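Local coordinates for protein alpha-amylase G-6 (Bacillus halodurans, PDB 2C3G) that probably binds starch and related alpha-glucans, this chain being the family 26 carbohydrate-binding module cut from a larger amylase, at residues A4-D15 with D48-S59. Residues are numbered along the deposited sequence; the frame is centred on the assembly and turned at random.
Sequences ASGLTIYFKKPD and DWYTHTIEGVES. With CD (cadmium ion), chain B; CD (cadmium ion), chain D.
W49 turns CG anti to its carbonyl carbon (chi1 -67°), swinging the indole across to K12, whose CG stands opposite its own backbone N (chi1 -173°) with a chain that then bends. The lysine's aliphatic part thus lies over one indole face: K12 CB sits 3.7 Å from the centroid of the W49 six-membered ring, almost on its normal, a CH-pi contact. Water 2 accepts from both W49 NE1 and K12 NZ. A serine in place of W49 would probably leave the K12 chain without the face it lies on and water 2 without its indole donor. Beside them on the same face of the sheet, T51 OG1 rests over the rim of the Y10 ring, 3.4 Å from Y10 CE1, and the hydroxyls T8 OG1 and T53 OG1 share a hydrogen bond of 2.8 Å. Y10 stacks on W87 from the neighbouring strand 86-88, and W49 meets that same indole edge-to-face. L7, I9, F11 and I54 point from the other face toward the second sheet of the beta-sandwich, F11 stacking on F64. Strands 6-12 and 49-55 run antiparallel, and paired bonds such as F11 N to Y50 O (2.7 Å) and Y50 N to F11 O fix their register. D15 OD2 binds a cadmium ion at 2.2 Å while D48 grips it through OD1 and OD2; the two carboxylate planes stand 89° apart. Water 5 is a further ligand. In this crystal the cadmium ties the loop at D15 to D48, just beyond the last backbone bond, K13 N to D48 O (2.9 Å), and the cation probably offsets the repulsion between the two carboxylates.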
ATOM      1  N   ALA A   4      17.922   3.877   0.981  1.00 26.92           N
ATOM      2  CA  ALA A   4      16.766   3.266   0.341  1.00 25.49           C
ATOM      3  C   ALA A   4      15.533   4.176   0.565  1.00 24.69           C
ATOM      4  O   ALA A   4      15.041   4.309   1.682  1.00 25.03           O
ATOM      5  CB  ALA A   4      16.536   1.844   0.883  1.00 25.02           C
ATOM      6  N   SER A   5      15.050   4.771  -0.518  1.00 23.19           N
ATOM      7  CA  SER A   5      13.992   5.772  -0.507  1.00 22.05           C
ATOM      8  C   SER A   5      12.802   5.342  -1.360  1.00 21.47           C
ATOM      9  O   SER A   5      12.933   4.527  -2.301  1.00 21.85           O
ATOM     10  CB  SER A   5      14.523   7.086  -1.092  1.00 22.19           C
ATOM     11  OG  SER A   5      15.271   7.823  -0.145  1.00 23.58           O
ATOM     12  N   GLY A   6      11.652   5.943  -1.088  1.00 19.17           N
ATOM     13  CA  GLY A   6      10.465   5.674  -1.858  1.00 16.51           C
ATOM     14  C   GLY A   6       9.188   5.934  -1.081  1.00 15.96           C
ATOM     15  O   GLY A   6       9.055   6.944  -0.365  1.00 10.91           O
ATOM     16  N   LEU A   7       8.216   5.035  -1.238  1.00 15.57           N
ATOM     17  CA  LEU A   7       6.960   5.237  -0.522  1.00 16.45           C
ATOM     18  C   LEU A   7       6.671   4.052   0.376  1.00 16.36           C
ATOM     19  O   LEU A   7       6.453   2.952  -0.116  1.00 17.38           O
ATOM     20  CB  LEU A   7       5.818   5.572  -1.507  1.00 16.24           C
ATOM     21  CG  LEU A   7       5.219   6.998  -1.623  1.00 17.78           C
ATOM     22  CD1 LEU A   7       6.074   8.169  -1.132  1.00 11.95           C
ATOM     23  CD2 LEU A   7       4.740   7.296  -3.040  1.00 16.05           C
ATOM     24  N   THR A   8       6.752   4.267   1.689  1.00 16.02           N
ATOM     25  CA  THR A   8       6.426   3.241   2.681  1.00 16.38           C
ATOM     26  C   THR A   8       4.964   3.390   3.055  1.00 16.46           C
ATOM     27  O   THR A   8       4.487   4.485   3.332  1.00 16.89           O
ATOM     28  CB  THR A   8       7.298   3.353   3.960  1.00 16.21           C
ATOM     29  OG1 THR A   8       8.666   3.156   3.619  1.00 17.33           O
ATOM     30  CG2 THR A   8       6.987   2.176   4.931  1.00 16.25           C
ATOM     31  N   ILE A   9       4.237   2.289   3.028  1.00 17.00           N
ATOM     32  CA  ILE A   9       2.821   2.334   3.307  1.00 16.62           C
ATOM     33  C   ILE A   9       2.530   1.294   4.370  1.00 16.71           C
ATOM     34  O   ILE A   9       3.008   0.172   4.273  1.00 16.75           O
ATOM     35  CB  ILE A   9       1.980   2.184   1.967  1.00 16.02           C
ATOM     36  CG1 ILE A   9       1.791   3.556   1.302  1.00 17.56           C
ATOM     37  CG2 ILE A   9       0.540   1.775   2.223  1.00 15.30           C
ATOM     38  CD1 ILE A   9       2.886   4.024   0.487  1.00 18.77           C
ATOM     39  N   TYR A  10       1.800   1.691   5.413  1.00 17.01           N
ATOM     40  CA  TYR A  10       1.363   0.763   6.454  1.00 17.60           C
ATOM     41  C   TYR A  10      -0.131   0.642   6.378  1.00 17.45           C
ATOM     42  O   TYR A  10      -0.829   1.631   6.217  1.00 17.84           O
ATOM     43  CB  TYR A  10       1.730   1.228   7.861  1.00 17.52           C
ATOM     44  CG  TYR A  10       3.200   1.364   8.115  1.00 17.90           C
ATOM     45  CD1 TYR A  10       3.901   0.378   8.808  1.00 17.53           C
ATOM     46  CD2 TYR A  10       3.890   2.479   7.655  1.00 17.79           C
ATOM     47  CE1 TYR A  10       5.269   0.512   9.048  1.00 20.35           C
ATOM     48  CE2 TYR A  10       5.240   2.632   7.877  1.00 19.57           C
ATOM     49  CZ  TYR A  10       5.920   1.650   8.570  1.00 22.15           C
ATOM     50  OH  TYR A  10       7.246   1.806   8.781  1.00 23.94           O
ATOM     51  N   PHE A  11      -0.606  -0.588   6.490  1.00 17.67           N
ATOM     52  CA  PHE A  11      -2.009  -0.873   6.358  1.00 17.37           C
ATOM     53  C   PHE A  11      -2.550  -1.575   7.599  1.00 17.37           C
ATOM     54  O   PHE A  11      -2.031  -2.594   8.010  1.00 15.42           O
ATOM     55  CB  PHE A  11      -2.187  -1.751   5.121  1.00 17.86           C
ATOM     56  CG  PHE A  11      -3.599  -2.120   4.844  1.00 16.75           C
ATOM     57  CD1 PHE A  11      -4.602  -1.156   4.891  1.00 17.59           C
ATOM     58  CD2 PHE A  11      -3.921  -3.416   4.537  1.00 17.53           C
ATOM     59  CE1 PHE A  11      -5.915  -1.488   4.641  1.00 17.90           C
ATOM     60  CE2 PHE A  11      -5.229  -3.771   4.299  1.00 19.68           C
ATOM     61  CZ  PHE A  11      -6.234  -2.793   4.350  1.00 19.57           C
ATOM     62  N   LYS A  12      -3.608  -1.031   8.183  1.00 18.36           N
ATOM     63  CA  LYS A  12      -4.289  -1.717   9.261  1.00 20.05           C
ATOM     64  C   LYS A  12      -5.339  -2.620   8.648  1.00 21.08           C
ATOM     65  O   LYS A  12      -6.409  -2.154   8.205  1.00 20.91           O
ATOM     66  CB  LYS A  12      -4.897  -0.745  10.260  1.00 19.84           C
ATOM     67  CG  LYS A  12      -5.435  -1.471  11.447  1.00 22.35           C
ATOM     68  CD  LYS A  12      -4.990  -0.868  12.731  1.00 24.53           C
ATOM     69  CE  LYS A  12      -6.182  -0.407  13.502  1.00 26.11           C
ATOM     70  NZ  LYS A  12      -5.862  -0.255  14.955  1.00 28.90           N
ATOM     71  N   LYS A  13      -4.996  -3.907   8.577  1.00 21.72           N
ATOM     72  CA  LYS A  13      -5.798  -4.897   7.859  1.00 22.60           C
ATOM     73  C   LYS A  13      -7.068  -5.223   8.635  1.00 23.05           C
ATOM     74  O   LYS A  13      -7.004  -5.482   9.848  1.00 22.55           O
ATOM     75  CB  LYS A  13      -4.983  -6.172   7.606  1.00 22.66           C
ATOM     76  CG  LYS A  13      -5.710  -7.256   6.811  1.00 22.82           C
ATOM     77  CD  LYS A  13      -4.962  -8.613   6.832  1.00 23.76           C
ATOM     78  CE  LYS A  13      -5.231  -9.462   8.092  1.00 23.79           C
ATOM     79  NZ  LYS A  13      -6.683  -9.729   8.383  1.00 23.65           N
ATOM     80  N   PRO A  14      -8.229  -5.167   7.961  1.00 23.18           N
ATOM     81  CA  PRO A  14      -9.490  -5.604   8.576  1.00 23.26           C
ATOM     82  C   PRO A  14      -9.400  -7.079   8.896  1.00 23.03           C
ATOM     83  O   PRO A  14      -8.709  -7.861   8.236  1.00 22.84           O
ATOM     84  CB  PRO A  14     -10.528  -5.316   7.494  1.00 22.77           C
ATOM     85  CG  PRO A  14      -9.865  -4.235   6.688  1.00 23.01           C
ATOM     86  CD  PRO A  14      -8.445  -4.653   6.603  1.00 22.99           C
ATOM     87  N   ASP A  15     -10.066  -7.462   9.957  1.00 24.08           N
ATOM     88  CA  ASP A  15      -9.873  -8.805  10.478  1.00 24.65           C
ATOM     89  C   ASP A  15     -10.459  -9.873   9.564  1.00 25.48           C
ATOM     90  O   ASP A  15     -10.018 -11.023   9.606  1.00 26.08           O
ATOM     91  CB  ASP A  15     -10.445  -8.888  11.885  1.00 23.45           C
ATOM     92  CG  ASP A  15      -9.473  -8.375  12.932  1.00 24.31           C
ATOM     93  OD1 ASP A  15     -10.020  -7.817  13.927  1.00 22.42           O
ATOM     94  OD2 ASP A  15      -8.177  -8.495  12.853  1.00 16.69           O
ATOM     95  N   ASP A  48      -2.466  -5.548  13.831  1.00 15.60           N
ATOM     96  CA  ASP A  48      -3.083  -5.696  12.510  1.00 15.58           C
ATOM     97  C   ASP A  48      -2.410  -4.806  11.479  1.00 15.64           C
ATOM     98  O   ASP A  48      -2.919  -4.671  10.388  1.00 15.82           O
ATOM     99  CB  ASP A  48      -4.571  -5.361  12.568  1.00 16.29           C
ATOM    100  CG  ASP A  48      -5.334  -6.231  13.542  1.00 14.59           C
ATOM    101  OD1 ASP A  48      -4.939  -7.379  13.763  1.00 14.62           O
ATOM    102  OD2 ASP A  48      -6.360  -5.862  14.112  1.00 17.54           O
ATOM    103  N   TRP A  49      -1.280  -4.174  11.826  1.00 15.96           N
ATOM    104  CA  TRP A  49      -0.519  -3.382  10.841  1.00 16.38           C
ATOM    105  C   TRP A  49       0.375  -4.243   9.929  1.00 16.14           C
ATOM    106  O   TRP A  49       1.097  -5.112  10.371  1.00 17.06           O
ATOM    107  CB  TRP A  49       0.316  -2.258  11.482  1.00 15.65           C
ATOM    108  CG  TRP A  49      -0.494  -1.119  12.117  1.00 16.39           C
ATOM    109  CD1 TRP A  49      -0.770  -0.939  13.454  1.00 15.63           C
ATOM    110  CD2 TRP A  49      -1.106  -0.011  11.435  1.00 16.18           C
ATOM    111  NE1 TRP A  49      -1.531   0.198  13.636  1.00 13.68           N
ATOM    112  CE2 TRP A  49      -1.754   0.784  12.412  1.00 16.70           C
ATOM    113  CE3 TRP A  49      -1.212   0.368  10.087  1.00 17.23           C
ATOM    114  CZ2 TRP A  49      -2.447   1.970  12.082  1.00 15.91           C
ATOM    115  CZ3 TRP A  49      -1.894   1.526   9.764  1.00 16.29           C
ATOM    116  CH2 TRP A  49      -2.516   2.305  10.758  1.00 18.47           C
ATOM    117  N   TYR A  50       0.333  -3.945   8.647  1.00 16.69           N
ATOM    118  CA  TYR A  50       1.172  -4.596   7.655  1.00 16.55           C
ATOM    119  C   TYR A  50       1.817  -3.477   6.860  1.00 15.69           C
ATOM    120  O   TYR A  50       1.357  -2.358   6.892  1.00 16.55           O
ATOM    121  CB  TYR A  50       0.311  -5.478   6.776  1.00 17.27           C
ATOM    122  CG  TYR A  50      -0.182  -6.727   7.476  1.00 18.12           C
ATOM    123  CD1 TYR A  50       0.418  -7.963   7.220  1.00 15.67           C
ATOM    124  CD2 TYR A  50      -1.243  -6.680   8.403  1.00 18.74           C
ATOM    125  CE1 TYR A  50      -0.017  -9.108   7.857  1.00 19.25           C
ATOM    126  CE2 TYR A  50      -1.679  -7.835   9.042  1.00 18.76           C
ATOM    127  CZ  TYR A  50      -1.055  -9.039   8.757  1.00 17.68           C
ATOM    128  OH  TYR A  50      -1.463 -10.184   9.359  1.00 19.04           O
ATOM    129  N   THR A  51       2.897  -3.752   6.163  1.00 15.25           N
ATOM    130  CA  THR A  51       3.667  -2.663   5.574  1.00 14.51           C
ATOM    131  C   THR A  51       4.382  -3.110   4.330  1.00 15.27           C
ATOM    132  O   THR A  51       4.670  -4.297   4.149  1.00 14.90           O
ATOM    133  CB  THR A  51       4.712  -2.100   6.609  1.00 13.66           C
ATOM    134  OG1 THR A  51       5.432  -1.017   6.024  1.00 10.47           O
ATOM    135  CG2 THR A  51       5.756  -3.085   6.878  1.00 10.41           C
ATOM    136  N   HIS A  52       4.679  -2.137   3.484  1.00 16.30           N
ATOM    137  CA  HIS A  52       5.472  -2.373   2.285  1.00 17.75           C
ATOM    138  C   HIS A  52       5.993  -1.057   1.715  1.00 17.23           C
ATOM    139  O   HIS A  52       5.288  -0.028   1.709  1.00 17.70           O
ATOM    140  CB  HIS A  52       4.693  -3.206   1.241  1.00 18.13           C
ATOM    141  CG  HIS A  52       5.399  -3.344  -0.082  1.00 19.90           C
ATOM    142  ND1 HIS A  52       6.360  -4.303  -0.323  1.00 21.65           N
ATOM    143  CD2 HIS A  52       5.288  -2.631  -1.230  1.00 20.53           C
ATOM    144  CE1 HIS A  52       6.822  -4.169  -1.554  1.00 21.13           C
ATOM    145  NE2 HIS A  52       6.179  -3.166  -2.129  1.00 21.27           N
ATOM    146  N   THR A  53       7.242  -1.113   1.259  1.00 17.74           N
ATOM    147  CA  THR A  53       7.954   0.027   0.688  1.00 17.82           C
ATOM    148  C   THR A  53       8.115  -0.190  -0.843  1.00 18.44           C
ATOM    149  O   THR A  53       8.660  -1.204  -1.294  1.00 17.13           O
ATOM    150  CB  THR A  53       9.290   0.229   1.448  1.00 18.78           C
ATOM    151  OG1 THR A  53       9.018   0.512   2.832  1.00 17.22           O
ATOM    152  CG2 THR A  53      10.033   1.525   1.019  1.00 19.82           C
ATOM    153  N   ILE A  54       7.547   0.739  -1.616  1.00 18.61           N
ATOM    154  CA  ILE A  54       7.827   0.873  -3.045  1.00 19.31           C
ATOM    155  C   ILE A  54       9.069   1.740  -3.247  1.00 19.56           C
ATOM    156  O   ILE A  54       9.042   2.931  -3.005  1.00 19.91           O
ATOM    157  CB  ILE A  54       6.639   1.525  -3.765  1.00 19.09           C
ATOM    158  CG1 ILE A  54       5.321   0.896  -3.295  1.00 18.23           C
ATOM    159  CG2 ILE A  54       6.853   1.465  -5.284  1.00 19.67           C
ATOM    160  CD1 ILE A  54       4.005   1.587  -3.802  1.00 18.57           C
ATOM    161  N   GLU A  55      10.165   1.144  -3.683  1.00 20.19           N
ATOM    162  CA  GLU A  55      11.383   1.909  -3.852  1.00 20.53           C
ATOM    163  C   GLU A  55      11.376   2.794  -5.101  1.00 20.91           C
ATOM    164  O   GLU A  55      10.821   2.419  -6.152  1.00 21.01           O
ATOM    165  CB  GLU A  55      12.614   0.990  -3.872  1.00 21.43           C
ATOM    166  CG  GLU A  55      13.844   1.687  -3.290  1.00 22.47           C
ATOM    167  CD  GLU A  55      15.164   1.115  -3.748  1.00 23.46           C
ATOM    168  OE1 GLU A  55      15.248  -0.087  -4.038  1.00 24.35           O
ATOM    169  OE2 GLU A  55      16.139   1.884  -3.782  1.00 25.28           O
ATOM    170  N   GLY A  56      12.008   3.963  -4.987  1.00 19.96           N
ATOM    171  CA  GLY A  56      12.245   4.798  -6.159  1.00 21.81           C
ATOM    172  C   GLY A  56      11.133   5.716  -6.625  1.00 22.02           C
ATOM    173  O   GLY A  56      11.339   6.531  -7.530  1.00 22.94           O
ATOM    174  N   VAL A  57       9.964   5.586  -6.005  1.00 22.53           N
ATOM    175  CA  VAL A  57       8.743   6.324  -6.359  1.00 22.86           C
ATOM    176  C   VAL A  57       8.558   7.592  -5.500  1.00 22.64           C
ATOM    177  O   VAL A  57       8.821   7.564  -4.315  1.00 22.71           O
ATOM    178  CB  VAL A  57       7.539   5.354  -6.214  1.00 23.11           C
ATOM    179  CG1 VAL A  57       7.140   5.149  -4.748  1.00 23.71           C
ATOM    180  CG2 VAL A  57       6.380   5.804  -6.986  1.00 25.46           C
ATOM    181  N   GLU A  58       8.137   8.709  -6.097  1.00 22.97           N
ATOM    182  CA  GLU A  58       7.703   9.889  -5.324  1.00 22.85           C
ATOM    183  C   GLU A  58       6.184   9.988  -5.214  1.00 22.39           C
ATOM    184  O   GLU A  58       5.663  10.560  -4.255  1.00 21.79           O
ATOM    185  CB  GLU A  58       8.247  11.192  -5.908  1.00 23.56           C
ATOM    186  CG  GLU A  58       9.675  11.105  -6.427  1.00 26.79           C
ATOM    187  CD  GLU A  58      10.653  11.820  -5.535  1.00 32.36           C
ATOM    188  OE1 GLU A  58      10.581  11.610  -4.304  1.00 34.59           O
ATOM    189  OE2 GLU A  58      11.504  12.586  -6.049  1.00 33.75           O
ATOM    190  N   SER A  59       5.475   9.459  -6.213  1.00 21.85           N
ATOM    191  CA  SER A  59       4.023   9.338  -6.144  1.00 21.60           C
ATOM    192  C   SER A  59       3.560   8.061  -6.817  1.00 21.56           C
ATOM    193  O   SER A  59       4.289   7.498  -7.617  1.00 22.65           O
ATOM    194  CB  SER A  59       3.311  10.593  -6.680  1.00 20.99           C
ATOM    195  OG  SER A  59       3.629  10.863  -8.027  1.00 20.61           O
TER
HETATM  196 CD    CD B1099      -6.899  -8.273  14.648  1.00 17.44          CD
HETATM  197 CD    CD D1101       7.758  -5.720   1.062  1.00 26.87          CD
HETATM  198  O   HOH W   1       9.699   8.903  -2.137  1.00 23.72           O
HETATM  199  O   HOH W   2      -3.211   1.401  15.884  1.00 33.14           O
HETATM  200  O   HOH W   3      -8.021  -4.528  12.253  1.00 26.83           O
HETATM  201  O   HOH W   4       8.943  -3.915   1.926  1.00 19.44           O
HETATM  202  O   HOH W   5      -8.547  -8.510  15.706  1.00 14.78           O